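Local atomic coordinates of multifunctional non-homologous end joining DNA repair protein LigD (Mycobacterium tuberculosis, PDB entry 2IRU), a protein that probably joins with Ku to repair DNA double-strand breaks by non-homologous end joining, its primase-type polymerase domain, the part in this structure, filling gaps before the ends are sealed. Residues Y22-Y36 against P243-A255. Sequence-based numbering, arbitrary orientation.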
ATOM      1  N   TYR A  22       7.571 -17.181  -8.170  1.00  5.55           N
ATOM      2  CA  TYR A  22       8.182 -17.371  -6.843  1.00  6.99           C
ATOM      3  C   TYR A  22       8.800 -18.791  -6.756  1.00  7.51           C
ATOM      4  O   TYR A  22       8.105 -19.743  -6.388  1.00  6.77           O
ATOM      5  CB  TYR A  22       7.089 -17.250  -5.768  1.00  6.26           C
ATOM      6  CG  TYR A  22       6.507 -15.862  -5.613  1.00  7.39           C
ATOM      7  CD1 TYR A  22       6.988 -15.000  -4.625  1.00  6.77           C
ATOM      8  CD2 TYR A  22       5.451 -15.427  -6.457  1.00  7.92           C
ATOM      9  CE1 TYR A  22       6.434 -13.707  -4.442  1.00  8.67           C
ATOM     10  CE2 TYR A  22       4.866 -14.157  -6.282  1.00  5.81           C
ATOM     11  CZ  TYR A  22       5.390 -13.302  -5.300  1.00  7.42           C
ATOM     12  OH  TYR A  22       4.814 -12.065  -5.155  1.00  8.37           O
ATOM     13  N   PRO A  23      10.095 -18.938  -7.100  1.00  7.90           N
ATOM     14  CA  PRO A  23      10.681 -20.294  -7.140  1.00  9.03           C
ATOM     15  C   PRO A  23      10.595 -21.056  -5.808  1.00  8.31           C
ATOM     16  O   PRO A  23      10.511 -22.297  -5.809  1.00  8.07           O
ATOM     17  CB  PRO A  23      12.157 -20.060  -7.516  1.00  9.54           C
ATOM     18  CG  PRO A  23      12.177 -18.732  -8.266  1.00 11.28           C
ATOM     19  CD  PRO A  23      11.026 -17.895  -7.588  1.00 10.01           C
ATOM     20  N   ALA A  24      10.608 -20.334  -4.683  1.00  6.86           N
ATOM     21  CA  ALA A  24      10.611 -21.003  -3.354  1.00  6.51           C
ATOM     22  C   ALA A  24       9.328 -21.801  -3.108  1.00  6.77           C
ATOM     23  O   ALA A  24       9.328 -22.806  -2.372  1.00  7.64           O
ATOM     24  CB  ALA A  24      10.779 -19.985  -2.260  1.00  7.05           C
ATOM     25  N   THR A  25       8.238 -21.313  -3.721  1.00  6.10           N
ATOM     26  CA  THR A  25       6.893 -21.857  -3.453  1.00  6.14           C
ATOM     27  C   THR A  25       6.225 -22.409  -4.742  1.00  6.31           C
ATOM     28  O   THR A  25       5.213 -23.119  -4.621  1.00  7.71           O
ATOM     29  CB  THR A  25       5.991 -20.756  -2.837  1.00  6.36           C
ATOM     30  OG1 THR A  25       5.998 -19.605  -3.704  1.00  7.31           O
ATOM     31  CG2 THR A  25       6.449 -20.378  -1.417  1.00  7.45           C
ATOM     32  N   GLY A  26       6.792 -22.092  -5.917  1.00  6.14           N
ATOM     33  CA  GLY A  26       6.264 -22.535  -7.210  1.00  7.14           C
ATOM     34  C   GLY A  26       5.045 -21.733  -7.667  1.00  6.40           C
ATOM     35  O   GLY A  26       4.345 -22.140  -8.625  1.00  7.56           O
ATOM     36  N   THR A  27       4.819 -20.589  -7.018  1.00  7.08           N
ATOM     37  CA  THR A  27       3.687 -19.707  -7.326  1.00  6.26           C
ATOM     38  C   THR A  27       3.817 -19.159  -8.749  1.00  6.55           C
ATOM     39  O   THR A  27       4.851 -18.630  -9.105  1.00  6.05           O
ATOM     40  CB  THR A  27       3.614 -18.525  -6.304  1.00  6.15           C
ATOM     41  OG1 THR A  27       3.634 -19.065  -4.963  1.00  7.05           O
ATOM     42  CG2 THR A  27       2.303 -17.729  -6.539  1.00  6.50           C
ATOM     43  N   THR A  28       2.768 -19.347  -9.548  1.00  5.22           N
ATOM     44  CA  THR A  28       2.805 -19.084 -11.002  1.00  7.18           C
ATOM     45  C   THR A  28       2.061 -17.811 -11.407  1.00  6.53           C
ATOM     46  O   THR A  28       1.302 -17.205 -10.622  1.00  6.23           O
ATOM     47  CB  THR A  28       2.115 -20.205 -11.792  1.00  6.41           C
ATOM     48  OG1 THR A  28       0.717 -20.235 -11.441  1.00  6.67           O
ATOM     49  CG2 THR A  28       2.744 -21.577 -11.529  1.00  7.94           C
ATOM     50  N   LYS A  29       2.238 -17.428 -12.659  1.00  6.94           N
ATOM     51  CA  LYS A  29       1.459 -16.313 -13.201  1.00  7.50           C
ATOM     52  C   LYS A  29      -0.037 -16.601 -13.060  1.00  7.12           C
ATOM     53  O   LYS A  29      -0.793 -15.710 -12.668  1.00  6.86           O
ATOM     54  CB  LYS A  29       1.818 -16.047 -14.656  1.00  8.32           C
ATOM     55  CG  LYS A  29       3.153 -15.417 -14.869  1.00  9.75           C
ATOM     56  CD  LYS A  29       3.292 -14.918 -16.309  1.00  7.93           C
ATOM     57  CE  LYS A  29       2.432 -13.659 -16.607  1.00 10.50           C
ATOM     58  NZ  LYS A  29       2.504 -13.130 -18.075  1.00  8.35           N
ATOM     59  N   SER A  30      -0.461 -17.842 -13.310  1.00  7.71           N
ATOM     60  CA  SER A  30      -1.880 -18.228 -13.145  1.00  7.98           C
ATOM     61  C   SER A  30      -2.368 -17.996 -11.701  1.00  7.08           C
ATOM     62  O   SER A  30      -3.465 -17.451 -11.470  1.00  7.30           O
ATOM     63  CB  SER A  30      -2.108 -19.685 -13.566  1.00  9.55           C
ATOM     64  OG  SER A  30      -3.481 -20.015 -13.528  1.00 14.51           O
ATOM     65  N   ASP A  31      -1.541 -18.391 -10.746  1.00  6.68           N
ATOM     66  CA  ASP A  31      -1.866 -18.155  -9.327  1.00  6.11           C
ATOM     67  C   ASP A  31      -2.110 -16.669  -9.067  1.00  7.61           C
ATOM     68  O   ASP A  31      -3.051 -16.285  -8.347  1.00  7.13           O
ATOM     69  CB  ASP A  31      -0.724 -18.621  -8.426  1.00  7.69           C
ATOM     70  CG  ASP A  31      -0.608 -20.148  -8.357  1.00  8.43           C
ATOM     71  OD1 ASP A  31      -1.645 -20.853  -8.418  1.00  6.54           O
ATOM     72  OD2 ASP A  31       0.531 -20.615  -8.186  1.00  6.36           O
ATOM     73  N   ILE A  32      -1.211 -15.851  -9.593  1.00  6.42           N
ATOM     74  CA  ILE A  32      -1.277 -14.398  -9.378  1.00  8.14           C
ATOM     75  C   ILE A  32      -2.504 -13.761 -10.058  1.00  7.85           C
ATOM     76  O   ILE A  32      -3.191 -12.883  -9.475  1.00  7.32           O
ATOM     77  CB  ILE A  32       0.097 -13.777  -9.774  1.00 10.11           C
ATOM     78  CG1 ILE A  32       1.238 -14.395  -8.906  1.00  9.05           C
ATOM     79  CG2 ILE A  32       0.095 -12.281  -9.752  1.00 13.70           C
ATOM     80  CD1 ILE A  32       1.062 -14.299  -7.430  1.00 22.61           C
ATOM     81  N   PHE A  33      -2.782 -14.223 -11.278  1.00  7.01           N
ATOM     82  CA  PHE A  33      -3.962 -13.787 -12.041  1.00  7.44           C
ATOM     83  C   PHE A  33      -5.229 -14.060 -11.226  1.00  6.69           C
ATOM     84  O   PHE A  33      -6.104 -13.193 -11.044  1.00  7.51           O
ATOM     85  CB  PHE A  33      -3.971 -14.536 -13.385  1.00  7.13           C
ATOM     86  CG  PHE A  33      -4.867 -13.926 -14.464  1.00 10.15           C
ATOM     87  CD1 PHE A  33      -4.507 -12.750 -15.136  1.00  8.45           C
ATOM     88  CD2 PHE A  33      -6.001 -14.621 -14.889  1.00 13.13           C
ATOM     89  CE1 PHE A  33      -5.314 -12.264 -16.197  1.00  9.20           C
ATOM     90  CE2 PHE A  33      -6.796 -14.127 -15.941  1.00 13.92           C
ATOM     91  CZ  PHE A  33      -6.435 -12.953 -16.579  1.00 12.39           C
ATOM     92  N   ASP A  34      -5.315 -15.270 -10.676  1.00  6.85           N
ATOM     93  CA  ASP A  34      -6.504 -15.632  -9.916  1.00  7.98           C
ATOM     94  C   ASP A  34      -6.522 -14.845  -8.610  1.00  7.25           C
ATOM     95  O   ASP A  34      -7.567 -14.452  -8.149  1.00  8.08           O
ATOM     96  CB  ASP A  34      -6.540 -17.147  -9.662  1.00  8.18           C
ATOM     97  CG  ASP A  34      -7.075 -17.940 -10.880  1.00 11.83           C
ATOM     98  OD1 ASP A  34      -7.569 -17.325 -11.863  1.00 13.08           O
ATOM     99  OD2 ASP A  34      -7.026 -19.191 -10.833  1.00 17.15           O
ATOM    100  N   TYR A  35      -5.362 -14.618  -8.022  1.00  6.43           N
ATOM    101  CA  TYR A  35      -5.341 -13.851  -6.776  1.00  6.33           C
ATOM    102  C   TYR A  35      -5.876 -12.439  -6.953  1.00  6.60           C
ATOM    103  O   TYR A  35      -6.755 -11.984  -6.184  1.00  6.58           O
ATOM    104  CB  TYR A  35      -3.944 -13.818  -6.173  1.00  7.18           C
ATOM    105  CG  TYR A  35      -3.890 -12.850  -5.021  1.00  5.92           C
ATOM    106  CD1 TYR A  35      -4.388 -13.202  -3.741  1.00  7.06           C
ATOM    107  CD2 TYR A  35      -3.333 -11.574  -5.190  1.00  6.31           C
ATOM    108  CE1 TYR A  35      -4.315 -12.276  -2.649  1.00  5.99           C
ATOM    109  CE2 TYR A  35      -3.283 -10.628  -4.122  1.00  8.24           C
ATOM    110  CZ  TYR A  35      -3.772 -10.989  -2.859  1.00  5.18           C
ATOM    111  OH  TYR A  35      -3.786 -10.097  -1.797  1.00  7.19           O
ATOM    112  N   TYR A  36      -5.368 -11.740  -7.971  1.00  7.28           N
ATOM    113  CA  TYR A  36      -5.784 -10.347  -8.147  1.00  6.77           C
ATOM    114  C   TYR A  36      -7.292 -10.303  -8.575  1.00  8.14           C
ATOM    115  O   TYR A  36      -8.043  -9.387  -8.192  1.00  9.19           O
ATOM    116  CB  TYR A  36      -4.848  -9.637  -9.117  1.00  7.30           C
ATOM    117  CG  TYR A  36      -3.643  -9.049  -8.408  1.00  6.82           C
ATOM    118  CD1 TYR A  36      -3.833  -8.165  -7.325  1.00  7.26           C
ATOM    119  CD2 TYR A  36      -2.346  -9.337  -8.810  1.00  7.21           C
ATOM    120  CE1 TYR A  36      -2.756  -7.589  -6.653  1.00  8.86           C
ATOM    121  CE2 TYR A  36      -1.237  -8.757  -8.143  1.00  6.80           C
ATOM    122  CZ  TYR A  36      -1.466  -7.878  -7.061  1.00  5.43           C
ATOM    123  OH  TYR A  36      -0.408  -7.318  -6.351  1.00  8.08           O
ATOM    124  N   PRO A 243      -2.780  -1.768   0.074  1.00 11.82           N
ATOM    125  CA  PRO A 243      -3.395  -2.905   0.747  1.00 11.20           C
ATOM    126  C   PRO A 243      -3.810  -3.986  -0.289  1.00 10.35           C
ATOM    127  O   PRO A 243      -4.310  -3.644  -1.390  1.00  9.97           O
ATOM    128  CB  PRO A 243      -4.637  -2.306   1.406  1.00 10.54           C
ATOM    129  CG  PRO A 243      -4.242  -0.854   1.679  1.00 13.18           C
ATOM    130  CD  PRO A 243      -3.394  -0.480   0.461  1.00 11.88           C
ATOM    131  N   TYR A 244      -3.612  -5.240   0.104  1.00 10.61           N
ATOM    132  CA  TYR A 244      -3.866  -6.429  -0.752  1.00 10.15           C
ATOM    133  C   TYR A 244      -2.840  -6.685  -1.871  1.00 10.60           C
ATOM    134  O   TYR A 244      -2.885  -7.738  -2.511  1.00 11.57           O
ATOM    135  CB  TYR A 244      -5.263  -6.419  -1.339  1.00 10.88           C
ATOM    136  CG  TYR A 244      -6.332  -6.407  -0.274  1.00  9.08           C
ATOM    137  CD1 TYR A 244      -6.673  -7.604   0.388  1.00 11.06           C
ATOM    138  CD2 TYR A 244      -7.033  -5.231   0.043  1.00 10.41           C
ATOM    139  CE1 TYR A 244      -7.673  -7.623   1.366  1.00 14.02           C
ATOM    140  CE2 TYR A 244      -8.049  -5.239   1.035  1.00 12.29           C
ATOM    141  CZ  TYR A 244      -8.351  -6.445   1.680  1.00 13.33           C
ATOM    142  OH  TYR A 244      -9.312  -6.513   2.634  1.00 13.92           O
ATOM    143  N   SER A 245      -1.905  -5.753  -2.068  1.00  9.86           N
ATOM    144  CA  SER A 245      -0.821  -6.046  -3.038  1.00  9.82           C
ATOM    145  C   SER A 245       0.018  -7.222  -2.565  1.00 10.23           C
ATOM    146  O   SER A 245       0.326  -7.353  -1.355  1.00  9.26           O
ATOM    147  CB  SER A 245       0.118  -4.835  -3.203  1.00  9.71           C
ATOM    148  OG  SER A 245       1.129  -5.109  -4.199  1.00 10.05           O
ATOM    149  N   LEU A 246       0.439  -8.040  -3.520  1.00  8.93           N
ATOM    150  CA  LEU A 246       1.488  -9.036  -3.277  1.00  9.34           C
ATOM    151  C   LEU A 246       2.784  -8.266  -3.032  1.00  9.54           C
ATOM    152  O   LEU A 246       2.897  -7.065  -3.401  1.00  9.81           O
ATOM    153  CB  LEU A 246       1.674  -9.932  -4.524  1.00 10.79           C
ATOM    154  CG  LEU A 246       0.567 -10.952  -4.776  1.00 12.01           C
ATOM    155  CD1 LEU A 246       0.659 -11.539  -6.165  1.00 13.14           C
ATOM    156  CD2 LEU A 246       0.669 -12.093  -3.785  1.00 16.74           C
ATOM    157  N   ARG A 247       3.748  -8.989  -2.480  1.00  9.97           N
ATOM    158  CA  ARG A 247       5.112  -8.497  -2.328  1.00 10.21           C
ATOM    159  C   ARG A 247       6.058  -9.345  -3.158  1.00 11.04           C
ATOM    160  O   ARG A 247       5.930 -10.592  -3.234  1.00 10.41           O
ATOM    161  CB  ARG A 247       5.552  -8.551  -0.858  1.00  9.95           C
ATOM    162  CG  ARG A 247       4.656  -7.760   0.122  1.00 11.24           C
ATOM    163  CD  ARG A 247       4.406  -6.321  -0.331  1.00 13.22           C
ATOM    164  NE  ARG A 247       5.616  -5.587  -0.639  1.00 14.34           N
ATOM    165  CZ  ARG A 247       6.222  -4.755   0.200  1.00 19.33           C
ATOM    166  NH1 ARG A 247       5.712  -4.517   1.409  1.00 19.27           N
ATOM    167  NH2 ARG A 247       7.310  -4.103  -0.195  1.00 21.60           N
ATOM    168  N   GLY A 248       7.057  -8.680  -3.730  1.00 10.78           N
ATOM    169  CA  GLY A 248       8.079  -9.386  -4.529  1.00 10.93           C
ATOM    170  C   GLY A 248       9.184  -9.820  -3.594  1.00 12.40           C
ATOM    171  O   GLY A 248      10.230  -9.163  -3.462  1.00 15.66           O
ATOM    172  N   ARG A 249       8.891 -10.872  -2.863  1.00 12.76           N
ATOM    173  CA  ARG A 249       9.765 -11.390  -1.815  1.00 12.80           C
ATOM    174  C   ARG A 249       9.853 -12.879  -2.048  1.00 12.27           C
ATOM    175  O   ARG A 249       9.186 -13.428  -2.941  1.00 10.83           O
ATOM    176  CB  ARG A 249       9.171 -11.089  -0.433  1.00 13.51           C
ATOM    177  CG  ARG A 249       9.304  -9.626  -0.013  1.00 20.49           C
ATOM    178  CD  ARG A 249       8.956  -9.414   1.432  1.00 27.26           C
ATOM    179  NE  ARG A 249       9.890 -10.047   2.378  1.00 29.44           N
ATOM    180  CZ  ARG A 249      11.064  -9.535   2.757  1.00 32.39           C
ATOM    181  NH1 ARG A 249      11.504  -8.382   2.261  1.00 34.86           N
ATOM    182  NH2 ARG A 249      11.818 -10.190   3.636  1.00 32.98           N
ATOM    183  N   THR A 250      10.675 -13.548  -1.248  1.00 10.91           N
ATOM    184  CA  THR A 250      10.839 -14.998  -1.428  1.00 11.91           C
ATOM    185  C   THR A 250       9.519 -15.772  -1.422  1.00 11.14           C
ATOM    186  O   THR A 250       9.376 -16.757  -2.184  1.00  9.05           O
ATOM    187  CB  THR A 250      11.840 -15.598  -0.412  1.00 12.82           C
ATOM    188  OG1 THR A 250      11.342 -15.448   0.928  1.00 18.86           O
ATOM    189  CG2 THR A 250      13.177 -14.908  -0.576  1.00 15.38           C
ATOM    190  N   HIS A 251       8.593 -15.374  -0.528  1.00 10.04           N
ATOM    191  CA  HIS A 251       7.251 -15.943  -0.526  1.00  9.53           C
ATOM    192  C   HIS A 251       6.250 -14.896  -0.982  1.00 10.30           C
ATOM    193  O   HIS A 251       6.453 -13.715  -0.739  1.00  9.20           O
ATOM    194  CB  HIS A 251       6.830 -16.386   0.886  1.00 10.32           C
ATOM    195  CG  HIS A 251       7.560 -17.604   1.359  1.00 10.13           C
ATOM    196  ND1 HIS A 251       7.159 -18.330   2.459  1.00 15.87           N
ATOM    197  CD2 HIS A 251       8.644 -18.237   0.868  1.00 10.74           C
ATOM    198  CE1 HIS A 251       7.981 -19.352   2.634  1.00 15.05           C
ATOM    199  NE2 HIS A 251       8.889 -19.318   1.675  1.00 11.12           N
ATOM    200  N   PRO A 252       5.141 -15.327  -1.576  1.00  8.94           N
ATOM    201  CA  PRO A 252       4.067 -14.424  -2.006  1.00 10.36           C
ATOM    202  C   PRO A 252       3.228 -13.905  -0.848  1.00 10.06           C
ATOM    203  O   PRO A 252       2.045 -14.269  -0.685  1.00 10.87           O
ATOM    204  CB  PRO A 252       3.236 -15.310  -2.934  1.00  9.57           C
ATOM    205  CG  PRO A 252       3.446 -16.683  -2.425  1.00 10.88           C
ATOM    206  CD  PRO A 252       4.859 -16.734  -1.928  1.00 11.22           C
ATOM    207  N   THR A 253       3.870 -13.119   0.013  1.00  9.85           N
ATOM    208  CA  THR A 253       3.145 -12.486   1.103  1.00  9.62           C
ATOM    209  C   THR A 253       2.387 -11.261   0.579  1.00  9.61           C
ATOM    210  O   THR A 253       2.613 -10.792  -0.561  1.00  8.84           O
ATOM    211  CB  THR A 253       4.085 -12.099   2.242  1.00 10.48           C
ATOM    212  OG1 THR A 253       5.186 -11.413   1.661  1.00 12.71           O
ATOM    213  CG2 THR A 253       4.595 -13.368   2.977  1.00  9.99           C
ATOM    214  N   VAL A 254       1.534 -10.689   1.435  1.00  9.96           N
ATOM    215  CA  VAL A 254       0.629  -9.608   1.015  1.00  9.95           C
ATOM    216  C   VAL A 254       0.599  -8.467   2.044  1.00 10.41           C
ATOM    217  O   VAL A 254       0.764  -8.722   3.265  1.00  9.14           O
ATOM    218  CB  VAL A 254      -0.841 -10.195   0.883  1.00 10.51           C
ATOM    219  CG1 VAL A 254      -1.896  -9.109   0.656  1.00 10.35           C
ATOM    220  CG2 VAL A 254      -0.912 -11.227  -0.271  1.00 10.71           C
ATOM    221  N   ALA A 255       0.342  -7.248   1.543  1.00  9.01           N
ATOM    222  CA  ALA A 255       0.039  -6.130   2.432  1.00 10.33           C
ATOM    223  C   ALA A 255      -1.385  -6.380   2.991  1.00 10.69           C
ATOM    224  O   ALA A 255      -2.408  -5.970   2.376  1.00 10.99           O
ATOM    225  CB  ALA A 255       0.163  -4.828   1.634  1.00 10.03           C
TER
HETATM  226  O   HOH W   1      10.703 -17.441  -4.355  1.00 10.75           O
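In the primase-polymerase domain, three tyrosines of the hairpin and helix at 22-36 hold the irregular loop that carries Arg247, the probable substrate-binding arginine, and leads into strand 253-257. All three hydroxyls bond to backbone atoms of this loop. Tyr22 OH donates to Arg247 O at 2.7 Å, approaching from above the carbonyl plane. The Tyr35 ring, swung anti to its own N (chi1 171°), extends from the helix to the loop, where OH donates to Tyr244 O at 2.6 Å. Tyr36 OH instead accepts from Leu246 N (3.0 Å, N-H...O 161°) and is also hydrogen-bonded to Leu111 O.

The three bonds lie along residues 244-247, the last on the carbonyl of Arg247 itself. The Arg247 side chain starts out away from 22-36. Its NE forms a salt bridge with Glu112 and its NH1 a hydrogen bond to Ser175 O. The tyrosine bonds thus fix the main chain that carries Arg247, probably part of the nucleotide pocket.

Leu246 points into the helix side, beside Ile32. Its CG lies 3.9 Å from Tyr35 CE2, and its CD1 reaches Tyr36 CE2. Val254 CG2 meets Tyr35 obliquely. Tyr273 of helix 273-283 also touches Leu246 and Pro252.

The hairpin contains a G1 beta bulge, Gly26 and Thr27 lying opposite Tyr22. Pro252, the centre of an inverse gamma turn, lays CB over the middle of the Tyr22 ring in a CH-pi contact. Its CG reaches Thr27 OG1 at 3.5 Å, and that hydroxyl is hydrogen-bonded to Thr25 OG1. At the exposed end, Thr25 CG2 sits over a face of His251. A water there accepts from Ala24 N and donates to Thr250 O at 2.6 Å.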